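Long-range contact in flagellar protein FliL (Vibrio alginolyticus, PDB 6AHP), which probably assists the function of the bacterial flagellar motor through a stomatin-like periplasmic core: residues Q30-L35 against L103-V108. Residues are numbered along the deposited sequence; the frame is centred on the assembly and turned at random.
Sequences QIKAQL and LFTDFV
Q30-L35 and L103-V108 run antiparallel, joined by paired backbone bonds at Q30/V108 and Q34/L103, the latter including L103 N to Q34 O at 2.7 Å. Between these regular ends K32 faces two residues: its N donates to D106 O (3.0 Å), while its O accepts from T105 N (2.9 Å). On one face of the sheet, I31 lies beside F107 and sets CG1 over the ring centre, a CH-pi contact of 3.9 Å to the centroid. With CG2 anti to the backbone N, the other branch reaches toward the rim of one face of F104, 4.1 Å from CD1. A33 CB also touches F104 CD1. Helix 72-94 also touches both phenylalanines, and F61 of helix 50-62 packs on I31. On the face carrying K32 and Q34, the K32 side chain lies alongside that of T105, which springs from the bulge, with K32 CG 3.3 Å from T105 OG1. A water accepts from K32 NZ and Q34 NE2 and bonds T105 OG1, tying the three polar tips together; NZ also donates to N11 OD1. The extra residue opposite K32 makes this a classic beta bulge, here interrupting the edge strand 101-109 of FliL's three-stranded antiparallel sheet.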
loop_
_atom_site.group_PDB
_atom_site.type_symbol
_atom_site.label_atom_id
_atom_site.label_comp_id
_atom_site.label_asym_id
_atom_site.label_seq_id
_atom_site.Cartn_x
_atom_site.Cartn_y
_atom_site.Cartn_z
ATOM N N GLN A 30 15.579 3.380 1.033
ATOM C CA GLN A 30 15.287 2.425 -0.027
ATOM C C GLN A 30 15.377 1.011 0.538
ATOM O O GLN A 30 16.360 0.663 1.207
ATOM C CB GLN A 30 16.229 2.594 -1.228
ATOM C CG GLN A 30 15.482 2.553 -2.562
ATOM C CD GLN A 30 16.378 2.379 -3.783
ATOM O OE1 GLN A 30 17.308 1.567 -3.772
ATOM N NE2 GLN A 30 16.077 3.117 -4.857
ATOM N N ILE A 31 14.333 0.215 0.299
ATOM C CA ILE A 31 14.237 -1.192 0.661
ATOM C C ILE A 31 13.895 -1.978 -0.597
ATOM O O ILE A 31 12.966 -1.618 -1.325
ATOM C CB ILE A 31 13.186 -1.435 1.760
ATOM C CG1 ILE A 31 13.778 -1.141 3.127
ATOM C CG2 ILE A 31 12.689 -2.879 1.726
ATOM C CD1 ILE A 31 12.814 -0.532 4.088
ATOM N N LYS A 32 14.682 -2.992 -0.948
ATOM C CA LYS A 32 14.325 -3.965 -1.976
ATOM C C LYS A 32 13.881 -5.249 -1.281
ATOM O O LYS A 32 14.511 -5.683 -0.310
ATOM C CB LYS A 32 15.515 -4.242 -2.908
ATOM C CG LYS A 32 15.268 -5.285 -3.982
ATOM C CD LYS A 32 14.350 -4.783 -5.076
ATOM C CE LYS A 32 14.234 -5.822 -6.175
ATOM N NZ LYS A 32 13.884 -7.183 -5.621
ATOM N N ALA A 33 12.789 -5.843 -1.765
ATOM C CA ALA A 33 12.135 -6.926 -1.038
ATOM C C ALA A 33 11.670 -8.033 -1.977
ATOM O O ALA A 33 11.416 -7.813 -3.164
ATOM C CB ALA A 33 10.926 -6.409 -0.238
ATOM N N GLN A 34 11.531 -9.230 -1.406
ATOM C CA GLN A 34 10.929 -10.372 -2.080
ATOM C C GLN A 34 10.093 -11.135 -1.063
ATOM O O GLN A 34 10.249 -10.959 0.150
ATOM C CB GLN A 34 11.985 -11.316 -2.711
ATOM C CG GLN A 34 12.830 -10.693 -3.829
ATOM C CD GLN A 34 13.604 -11.717 -4.656
ATOM O OE1 GLN A 34 13.099 -12.796 -4.998
ATOM N NE2 GLN A 34 14.841 -11.375 -4.993
ATOM N N LEU A 35 9.225 -12.010 -1.560
ATOM C CA LEU A 35 8.369 -12.825 -0.710
ATOM C C LEU A 35 8.825 -14.280 -0.759
ATOM O O LEU A 35 9.019 -14.839 -1.844
ATOM C CB LEU A 35 6.896 -12.727 -1.142
ATOM C CG LEU A 35 6.420 -11.280 -1.360
ATOM C CD1 LEU A 35 5.118 -11.269 -2.130
ATOM C CD2 LEU A 35 6.311 -10.528 0.011
ATOM N N LEU A 103 11.440 -10.818 2.596
ATOM C CA LEU A 103 12.895 -10.777 2.620
ATOM C C LEU A 103 13.321 -9.395 2.147
ATOM O O LEU A 103 12.790 -8.900 1.151
ATOM C CB LEU A 103 13.490 -11.849 1.681
ATOM C CG LEU A 103 13.119 -13.309 1.872
ATOM C CD1 LEU A 103 13.787 -14.195 0.795
ATOM C CD2 LEU A 103 13.532 -13.732 3.250
ATOM N N PHE A 104 14.249 -8.770 2.882
ATOM C CA PHE A 104 14.877 -7.520 2.471
ATOM C C PHE A 104 16.271 -7.875 1.941
ATOM O O PHE A 104 17.137 -8.328 2.701
ATOM C CB PHE A 104 14.974 -6.527 3.637
ATOM C CG PHE A 104 13.635 -6.160 4.280
ATOM C CD1 PHE A 104 12.434 -6.454 3.670
ATOM C CD2 PHE A 104 13.604 -5.469 5.489
ATOM C CE1 PHE A 104 11.216 -6.106 4.258
ATOM C CE2 PHE A 104 12.382 -5.113 6.100
ATOM C CZ PHE A 104 11.195 -5.439 5.487
ATOM N N THR A 105 16.464 -7.666 0.665
ATOM C CA THR A 105 17.715 -7.888 -0.014
ATOM C C THR A 105 18.604 -6.643 -0.047
ATOM O O THR A 105 19.750 -6.801 -0.078
ATOM C CB THR A 105 17.588 -8.477 -1.416
ATOM O OG1 THR A 105 16.838 -7.627 -2.239
ATOM C CG2 THR A 105 16.945 -9.815 -1.368
ATOM N N ASP A 106 18.007 -5.426 -0.003
ATOM C CA ASP A 106 18.717 -4.162 0.116
ATOM C C ASP A 106 18.011 -3.306 1.153
ATOM O O ASP A 106 16.818 -3.259 1.184
ATOM C CB ASP A 106 18.769 -3.389 -1.163
ATOM C CG ASP A 106 19.273 -4.246 -2.340
ATOM O OD1 ASP A 106 19.441 -5.458 -2.203
ATOM O OD2 ASP A 106 19.482 -3.695 -3.448
ATOM N N PHE A 107 18.791 -2.670 1.986
ATOM C CA PHE A 107 18.270 -1.817 3.020
ATOM C C PHE A 107 19.223 -0.681 3.241
ATOM O O PHE A 107 20.241 -0.858 3.839
ATOM C CB PHE A 107 18.219 -2.604 4.280
ATOM C CG PHE A 107 17.167 -2.171 5.227
ATOM C CD1 PHE A 107 17.023 -0.865 5.563
ATOM C CD2 PHE A 107 16.363 -3.093 5.821
ATOM C CE1 PHE A 107 16.068 -0.479 6.445
ATOM C CE2 PHE A 107 15.415 -2.711 6.700
ATOM C CZ PHE A 107 15.271 -1.402 7.007
ATOM N N VAL A 108 18.887 0.504 2.801
ATOM C CA VAL A 108 19.789 1.608 2.950
ATOM C C VAL A 108 19.176 2.929 3.355
ATOM O O VAL A 108 18.168 3.309 2.859
ATOM C CB VAL A 108 20.480 1.834 1.623
ATOM C CG1 VAL A 108 20.886 0.512 1.052
ATOM C CG2 VAL A 108 19.547 2.506 0.665
HETATM O O HOH W 1 15.882 -8.897 -4.598
#